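Local coordinates for putative platelet activating factor (PDB 2HSJ), which probably hydrolyses ester bonds as a GDSL-like lipase or acylhydrolase, its natural substrate not being shown by the structure alone, at the interface of chains A and B and the interface of chains C and B. Numbering follows the deposited sequence. Chains: chain A/B/C, Putative platelet activating factor.

Contact 1: the interface of chains A and B. Residues chain A 33, 59-61, 63, 82; chain B 51-52, 56.
B:Glu52 meets A:Arg63 tip to tip because its CG lies anti to its own carbonyl carbon (chi1 -63°) and the chain then runs extended to the carboxylate. A:Arg63 bends at chi2 (-72°) and presents its guanidinium end-on. A:Arg63 NH1 donates to carboxylate OE2 of B:Glu52 at 2.9 Å, nearly straight and in the guanidinium plane. A:Arg63 NH2 donates to B:Glu52 OE1 at 2.8 Å, on its syn lone pair, and forms the salt bridge. The guanidinium and carboxylate planes are 42° apart, so the pair is twisted. The phenol OH of A:Tyr82 reaches B:Glu52 OE1 from the anti side at 2.7 Å. Two donors thus grip OE1, which would favour a charged carboxylate. A:Val61 CG1 packs on B:Glu52 CD. A:Val61 CG2 lies 3.6 Å from the amide oxygen OE1 of B:Gln51. The amide NE2 of B:Gln51 donates to the backbone O of A:Ile60 at 2.9 Å, from above the carbonyl plane. Waters 1 and 2 each join the hydroxyls OG1 of A:Thr59 and B:Thr56. In the fold, helix 50-54 of chain B supplies both long side chains, and strand 60-64 of chain A receives them, with A:Val33, A:Thr59 and A:Tyr82 in loops beside it.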
loop_
_atom_site.group_PDB
_atom_site.type_symbol
_atom_site.label_atom_id
_atom_site.label_comp_id
_atom_site.label_asym_id
_atom_site.label_seq_id
_atom_site.Cartn_x
_atom_site.Cartn_y
_atom_site.Cartn_z
ATOM N N VAL A 33 -8.896 -9.209 -11.379
ATOM C CA VAL A 33 -9.137 -7.838 -10.862
ATOM C C VAL A 33 -10.227 -7.096 -11.603
ATOM O O VAL A 33 -10.521 -7.386 -12.774
ATOM C CB VAL A 33 -7.852 -6.966 -10.830
ATOM C CG1 VAL A 33 -6.744 -7.682 -10.036
ATOM C CG2 VAL A 33 -7.333 -6.648 -12.229
ATOM N N THR A 59 -6.872 0.320 -8.716
ATOM C CA THR A 59 -6.360 -0.740 -9.587
ATOM C C THR A 59 -6.247 -0.185 -11.002
ATOM O O THR A 59 -7.260 0.065 -11.672
ATOM C CB THR A 59 -7.295 -1.951 -9.573
ATOM O OG1 THR A 59 -7.426 -2.410 -8.216
ATOM C CG2 THR A 59 -6.744 -3.080 -10.474
ATOM N N ILE A 60 -5.004 0.016 -11.424
ATOM C CA ILE A 60 -4.694 0.604 -12.737
ATOM C C ILE A 60 -4.124 -0.512 -13.606
ATOM O O ILE A 60 -3.138 -1.153 -13.245
ATOM C CB ILE A 60 -3.643 1.753 -12.634
ATOM C CG1 ILE A 60 -4.066 2.790 -11.580
ATOM C CG2 ILE A 60 -3.404 2.401 -14.035
ATOM C CD1 ILE A 60 -2.991 3.855 -11.393
ATOM N N VAL A 61 -4.754 -0.719 -14.760
ATOM C CA VAL A 61 -4.364 -1.828 -15.630
ATOM C C VAL A 61 -3.796 -1.294 -16.940
ATOM O O VAL A 61 -4.370 -0.385 -17.561
ATOM C CB VAL A 61 -5.553 -2.787 -15.879
ATOM C CG1 VAL A 61 -5.199 -3.857 -16.903
ATOM C CG2 VAL A 61 -5.980 -3.441 -14.539
ATOM N N ARG A 63 -3.003 -1.461 -20.774
ATOM C CA ARG A 63 -3.436 -1.986 -22.072
ATOM C C ARG A 63 -2.725 -1.180 -23.187
ATOM O O ARG A 63 -3.330 -0.835 -24.186
ATOM C CB ARG A 63 -4.975 -1.964 -22.227
ATOM C CG ARG A 63 -5.665 -3.068 -21.375
ATOM C CD ARG A 63 -5.389 -4.437 -22.025
ATOM N NE ARG A 63 -6.043 -5.575 -21.371
ATOM C CZ ARG A 63 -5.563 -6.194 -20.296
ATOM N NH1 ARG A 63 -4.435 -5.771 -19.700
ATOM N NH2 ARG A 63 -6.243 -7.234 -19.789
ATOM N N TYR A 82 -11.966 -3.759 -20.491
ATOM C CA TYR A 82 -12.780 -4.737 -19.748
ATOM C C TYR A 82 -13.101 -4.214 -18.358
ATOM O O TYR A 82 -12.505 -3.234 -17.933
ATOM C CB TYR A 82 -12.079 -6.102 -19.673
ATOM C CG TYR A 82 -10.992 -6.236 -18.604
ATOM C CD1 TYR A 82 -11.283 -6.815 -17.364
ATOM C CD2 TYR A 82 -9.683 -5.801 -18.847
ATOM C CE1 TYR A 82 -10.270 -6.980 -16.391
ATOM C CE2 TYR A 82 -8.668 -5.940 -17.869
ATOM C CZ TYR A 82 -8.971 -6.537 -16.648
ATOM O OH TYR A 82 -8.003 -6.727 -15.667
ATOM N N GLN B 51 -0.233 -8.822 -11.878
ATOM C CA GLN B 51 -1.378 -8.109 -11.300
ATOM C C GLN B 51 -2.679 -8.791 -11.662
ATOM O O GLN B 51 -3.538 -9.000 -10.812
ATOM C CB GLN B 51 -1.415 -6.680 -11.835
ATOM C CG GLN B 51 -2.602 -5.887 -11.383
ATOM C CD GLN B 51 -2.815 -4.680 -12.258
ATOM O OE1 GLN B 51 -2.796 -4.769 -13.484
ATOM N NE2 GLN B 51 -3.055 -3.535 -11.625
ATOM N N GLU B 52 -2.849 -9.073 -12.962
ATOM C CA GLU B 52 -4.148 -9.549 -13.418
ATOM C C GLU B 52 -4.417 -11.012 -13.075
ATOM O O GLU B 52 -5.583 -11.437 -13.128
ATOM C CB GLU B 52 -4.328 -9.248 -14.905
ATOM C CG GLU B 52 -4.327 -7.772 -15.173
ATOM C CD GLU B 52 -4.623 -7.489 -16.627
ATOM O OE1 GLU B 52 -5.801 -7.495 -17.027
ATOM O OE2 GLU B 52 -3.654 -7.299 -17.398
ATOM N N THR B 56 -4.113 -7.602 -6.524
ATOM C CA THR B 56 -3.323 -6.476 -6.039
ATOM C C THR B 56 -3.242 -6.415 -4.517
ATOM O O THR B 56 -2.555 -5.526 -3.942
ATOM C CB THR B 56 -3.898 -5.125 -6.507
ATOM O OG1 THR B 56 -5.193 -4.950 -5.959
ATOM C CG2 THR B 56 -3.975 -5.054 -8.039
HETATM O O HOH W 1 -4.853 -2.080 -6.829
HETATM O O HOH W 2 -8.012 -4.994 -7.237
#

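Contact 2: the interface of chains C and B. Residues chain C 36, 57-58, 213-214; chain B 34, 36, 84-85, 87.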
loop_
_atom_site.group_PDB
_atom_site.type_symbol
_atom_site.label_atom_id
_atom_site.label_comp_id
_atom_site.label_asym_id
_atom_site.label_seq_id
_atom_site.Cartn_x
_atom_site.Cartn_y
_atom_site.Cartn_z
ATOM N N ASN C 36 -1.345 -5.867 5.754
ATOM C CA ASN C 36 -0.458 -7.018 5.636
ATOM C C ASN C 36 -0.578 -7.803 6.920
ATOM O O ASN C 36 -0.619 -9.047 6.933
ATOM C CB ASN C 36 0.994 -6.568 5.446
ATOM C CG ASN C 36 1.957 -7.732 5.338
ATOM O OD1 ASN C 36 2.675 -8.067 6.289
ATOM N ND2 ASN C 36 1.989 -8.362 4.164
ATOM N N SER C 57 6.880 0.187 6.362
ATOM C CA SER C 57 7.165 -0.713 5.234
ATOM C C SER C 57 6.065 -1.774 5.101
ATOM O O SER C 57 5.550 -2.021 4.003
ATOM C CB SER C 57 8.543 -1.362 5.368
ATOM O OG SER C 57 8.657 -2.063 6.587
ATOM N N LYS C 58 5.696 -2.369 6.229
ATOM C CA LYS C 58 4.508 -3.253 6.281
ATOM C C LYS C 58 3.338 -2.429 6.761
ATOM O O LYS C 58 3.497 -1.575 7.637
ATOM C CB LYS C 58 4.702 -4.419 7.246
ATOM C CG LYS C 58 5.616 -5.464 6.700
ATOM C CD LYS C 58 5.630 -6.675 7.592
ATOM C CE LYS C 58 6.473 -7.772 6.980
ATOM N NZ LYS C 58 5.821 -8.276 5.720
ATOM N N LEU C 213 7.406 -11.001 12.286
ATOM C CA LEU C 213 6.709 -10.258 11.200
ATOM C C LEU C 213 6.898 -10.811 9.794
ATOM O O LEU C 213 6.141 -10.471 8.891
ATOM C CB LEU C 213 7.114 -8.782 11.186
ATOM C CG LEU C 213 6.760 -7.974 12.424
ATOM C CD1 LEU C 213 7.358 -6.544 12.303
ATOM C CD2 LEU C 213 5.295 -7.898 12.647
ATOM N N TYR C 214 7.908 -11.658 9.619
ATOM C CA TYR C 214 8.234 -12.222 8.303
ATOM C C TYR C 214 7.880 -13.693 8.262
ATOM O O TYR C 214 7.153 -14.130 7.365
ATOM C CB TYR C 214 9.710 -11.977 7.960
ATOM C CG TYR C 214 10.005 -10.502 7.938
ATOM C CD1 TYR C 214 9.975 -9.776 6.745
ATOM C CD2 TYR C 214 10.249 -9.814 9.128
ATOM C CE1 TYR C 214 10.213 -8.404 6.747
ATOM C CE2 TYR C 214 10.483 -8.459 9.141
ATOM C CZ TYR C 214 10.468 -7.759 7.957
ATOM O OH TYR C 214 10.723 -6.406 8.006
ATOM O OXT TYR C 214 8.307 -14.462 9.121
ATOM N N GLU B 34 5.993 -0.889 -1.529
ATOM C CA GLU B 34 6.890 -1.795 -0.826
ATOM C C GLU B 34 6.641 -3.200 -1.352
ATOM O O GLU B 34 5.535 -3.737 -1.192
ATOM C CB GLU B 34 6.577 -1.747 0.671
ATOM C CG GLU B 34 7.150 -0.500 1.346
ATOM C CD GLU B 34 8.657 -0.560 1.566
ATOM O OE1 GLU B 34 9.309 -1.538 1.143
ATOM O OE2 GLU B 34 9.202 0.392 2.172
ATOM N N ASN B 36 6.145 -6.878 -1.343
ATOM C CA ASN B 36 6.017 -7.999 -0.428
ATOM C C ASN B 36 6.693 -9.225 -1.032
ATOM O O ASN B 36 7.332 -10.019 -0.326
ATOM C CB ASN B 36 4.543 -8.249 -0.107
ATOM C CG ASN B 36 4.347 -9.431 0.825
ATOM O OD1 ASN B 36 4.022 -10.538 0.370
ATOM N ND2 ASN B 36 4.582 -9.219 2.145
ATOM N N GLY B 84 11.919 -2.479 2.035
ATOM C CA GLY B 84 12.155 -2.604 3.463
ATOM C C GLY B 84 11.448 -3.759 4.145
ATOM O O GLY B 84 11.628 -3.945 5.367
ATOM N N ALA B 85 10.620 -4.499 3.393
ATOM C CA ALA B 85 9.810 -5.572 3.997
ATOM C C ALA B 85 9.532 -6.695 2.996
ATOM O O ALA B 85 8.385 -7.088 2.739
ATOM C CB ALA B 85 8.510 -4.995 4.516
ATOM N N ASP B 87 9.089 -10.140 1.958
ATOM C CA ASP B 87 8.836 -11.445 2.571
ATOM C C ASP B 87 9.467 -12.579 1.766
ATOM O O ASP B 87 10.043 -13.514 2.343
ATOM C CB ASP B 87 7.318 -11.677 2.699
ATOM C CG ASP B 87 6.726 -11.021 3.935
ATOM O OD1 ASP B 87 7.472 -10.313 4.678
ATOM O OD2 ASP B 87 5.512 -11.238 4.188
HETATM O O HOH W 3 5.771 -6.819 3.178
HETATM O O HOH W 4 4.447 -11.074 6.582
#
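C:Lys58 meets B:Asp87 obliquely in a polar patch bridged by waters, part of a two-fold interface that joins chains C and B in the deposited tetramer. This pairing may not be the biological one. The ammonium NZ of C:Lys58 donates to carboxylate OD1 of B:Asp87 at 2.8 Å, a salt bridge. It comes from the syn side, 33° out of the carboxylate plane. The lysine chain runs extended and turns only at its end (chi4 -67°), which brings NZ to the carboxylate. C:Lys58 NZ also donates to the amide OD1 of C:Asn36 at 3.2 Å, from above that carbonyl plane. Water 3 links NZ to B:Asn36 ND2 and B:Ala85 O. Water 4 links it to B:Asp87 OD2 and C:Leu213 O. The ring of C:Tyr214 has C:Lys58 CE over one face, 3.8 Å above the plane. Its edge points at B:Ala85 CA, and C:Tyr214 CD1 lies 3.3 Å from B:Asp87 OD1. B:Ala85 CB packs on C:Ser57 CB and C:Lys58 CG. B:Gly84 N donates to B:Glu34 OE1 at 2.9 Å, linking two chain B loops. The patch is built mostly from loops, with C:Leu213 ending 3-10 helix 210-213 and the C-terminal C:Tyr214 following it.

Contact 3: the interface of chains A and B. Residues chain A 49, 52-53, 199, 203; chain B 26-27, 30-32.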
loop_
_atom_site.group_PDB
_atom_site.type_symbol
_atom_site.label_atom_id
_atom_site.label_comp_id
_atom_site.label_asym_id
_atom_site.label_seq_id
_atom_site.Cartn_x
_atom_site.Cartn_y
_atom_site.Cartn_z
ATOM N N PRO A 49 5.803 2.203 -15.910
ATOM C CA PRO A 49 5.797 1.492 -14.623
ATOM C C PRO A 49 4.689 2.006 -13.709
ATOM O O PRO A 49 4.914 2.712 -12.711
ATOM C CB PRO A 49 7.192 1.769 -14.023
ATOM C CG PRO A 49 7.705 2.978 -14.718
ATOM C CD PRO A 49 6.921 3.156 -16.028
ATOM N N GLU A 52 4.680 0.897 -9.794
ATOM C CA GLU A 52 5.734 1.449 -8.932
ATOM C C GLU A 52 5.720 2.978 -8.874
ATOM O O GLU A 52 6.260 3.552 -7.932
ATOM C CB GLU A 52 7.123 0.893 -9.338
ATOM C CG GLU A 52 7.227 -0.611 -9.134
ATOM C CD GLU A 52 8.631 -1.135 -9.414
ATOM O OE1 GLU A 52 9.496 -1.047 -8.501
ATOM O OE2 GLU A 52 8.862 -1.553 -10.581
ATOM N N LEU A 53 5.071 3.622 -9.849
ATOM C CA LEU A 53 5.009 5.094 -9.790
ATOM C C LEU A 53 3.719 5.698 -9.259
ATOM O O LEU A 53 3.777 6.828 -8.702
ATOM C CB LEU A 53 5.386 5.737 -11.129
ATOM C CG LEU A 53 6.824 5.427 -11.547
ATOM C CD1 LEU A 53 7.094 6.034 -12.920
ATOM C CD2 LEU A 53 7.870 5.960 -10.555
ATOM N N ILE A 199 13.079 6.831 -16.569
ATOM C CA ILE A 199 12.293 6.788 -15.336
ATOM C C ILE A 199 12.083 8.221 -14.775
ATOM O O ILE A 199 11.007 8.506 -14.252
ATOM C CB ILE A 199 12.924 5.810 -14.294
ATOM C CG1 ILE A 199 12.748 4.368 -14.790
ATOM C CG2 ILE A 199 12.342 5.999 -12.922
ATOM C CD1 ILE A 199 11.291 3.976 -15.038
ATOM N N GLN A 203 8.490 9.606 -13.954
ATOM C CA GLN A 203 8.144 10.160 -12.646
ATOM C C GLN A 203 7.537 11.563 -12.842
ATOM O O GLN A 203 6.582 11.927 -12.160
ATOM C CB GLN A 203 9.378 10.220 -11.761
ATOM C CG GLN A 203 9.081 10.766 -10.383
ATOM C CD GLN A 203 10.342 10.880 -9.543
ATOM O OE1 GLN A 203 11.377 11.388 -10.011
ATOM N NE2 GLN A 203 10.270 10.385 -8.300
ATOM N N HIS B 26 16.814 2.561 -11.241
ATOM C CA HIS B 26 16.216 3.832 -10.858
ATOM C C HIS B 26 14.881 3.612 -10.126
ATOM O O HIS B 26 14.604 4.260 -9.117
ATOM C CB HIS B 26 16.010 4.728 -12.075
ATOM C CG HIS B 26 15.735 6.169 -11.730
ATOM N ND1 HIS B 26 15.906 7.175 -12.652
ATOM C CD2 HIS B 26 15.363 6.788 -10.574
ATOM C CE1 HIS B 26 15.580 8.342 -12.117
ATOM N NE2 HIS B 26 15.248 8.137 -10.853
ATOM N N LEU B 27 14.059 2.664 -10.605
ATOM C CA LEU B 27 12.819 2.396 -9.893
ATOM C C LEU B 27 13.055 1.907 -8.479
ATOM O O LEU B 27 12.249 2.182 -7.563
ATOM C CB LEU B 27 11.985 1.351 -10.637
ATOM C CG LEU B 27 11.215 1.858 -11.836
ATOM C CD1 LEU B 27 10.573 0.625 -12.515
ATOM C CD2 LEU B 27 10.158 2.884 -11.441
ATOM N N ILE B 30 13.041 5.081 -6.410
ATOM C CA ILE B 30 11.910 6.002 -6.376
ATOM C C ILE B 30 10.538 5.311 -6.327
ATOM O O ILE B 30 9.516 5.982 -6.237
ATOM C CB ILE B 30 11.933 7.041 -7.534
ATOM C CG1 ILE B 30 11.638 6.408 -8.914
ATOM C CG2 ILE B 30 13.274 7.839 -7.521
ATOM C CD1 ILE B 30 11.275 7.460 -9.981
ATOM N N SER B 31 10.527 3.987 -6.357
ATOM C CA SER B 31 9.230 3.297 -6.273
ATOM C C SER B 31 8.387 3.759 -5.070
ATOM O O SER B 31 8.933 3.960 -3.956
ATOM C CB SER B 31 9.444 1.803 -6.164
ATOM O OG SER B 31 8.209 1.160 -5.895
ATOM N N VAL B 32 7.071 3.866 -5.272
ATOM C CA VAL B 32 6.177 4.271 -4.192
ATOM C C VAL B 32 5.536 3.062 -3.496
ATOM O O VAL B 32 4.726 3.251 -2.579
ATOM C CB VAL B 32 5.088 5.279 -4.649
ATOM C CG1 VAL B 32 5.723 6.472 -5.296
ATOM C CG2 VAL B 32 4.060 4.617 -5.584
HETATM O O HOH W 5 8.313 8.384 -7.341
HETATM O O HOH W 6 14.207 10.545 -9.931
#
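B:Ile30 presses its tip against A:Ile199 and A:Gln203 in this GDSL-like lipase/acylhydrolase, between two copies of the protein. At the start of the side chain, B:Ile30 CB lies 3.8 Å from the amide NE2 of A:Gln203. The branch methyl CG2 also faces that nitrogen. CG1 sits between the backbone N and the carbonyl carbon (chi1 71°). B:Ile30 CG1 lies near both A:Ile199 CG2 and A:Leu53 CD2, 4.1 Å from each. The end methyl, B:Ile30 CD1, meets A:Ile199 CG2 at 3.5 Å, a tight contact. The same methyl touches A:Leu53 CD2 and the flat amide of A:Gln203. That amide is tied through water at both ends. Its NE2 reaches B:Ile30 O through water 5, and its OE1 reaches B:His26 NE2 through water 6, which lies at the imidazole edge. A:Ile199 CG2 sits over one face of the B:His26 ring, 3.7 Å from the centroid and offset toward the rim. The two side chains run past each other in opposite directions. B:Leu27 crosses A:Ile199 and A:Leu53 at about a right angle. B:Leu27 CG lies 3.8 Å from A:Ile199 CD1, and CD2 touches A:Leu53 CD2. Its other methyl, CD1, packs on A:Pro49 CB. Beyond the apolar patch, B:Val32 N donates to A:Glu52 O at 2.8 Å. This bond ties the loop after helix 3-30 of chain B to helix 50-54 of chain A.

Contact 1 and contact 3 belong to one two-fold interface between chains A and B; the centres of their C-alpha atoms lie about 18 Å apart. Helix 50-54 serves both: residue 52 uses its carboxylate in contact 1 and its backbone oxygen in contact 3, seen in opposite chains. Each has its twin with the chains exchanged. Contact 2 joins B to C through a separate interface, its C-alpha centre about 22 Å from that of contact 1 and 18 Å from that of contact 3. Residues 32 to 36 and 56 to 59 lie near both interfaces. Chain B thus contacts both A and C in the deposited assembly of four copies; the biological state may differ.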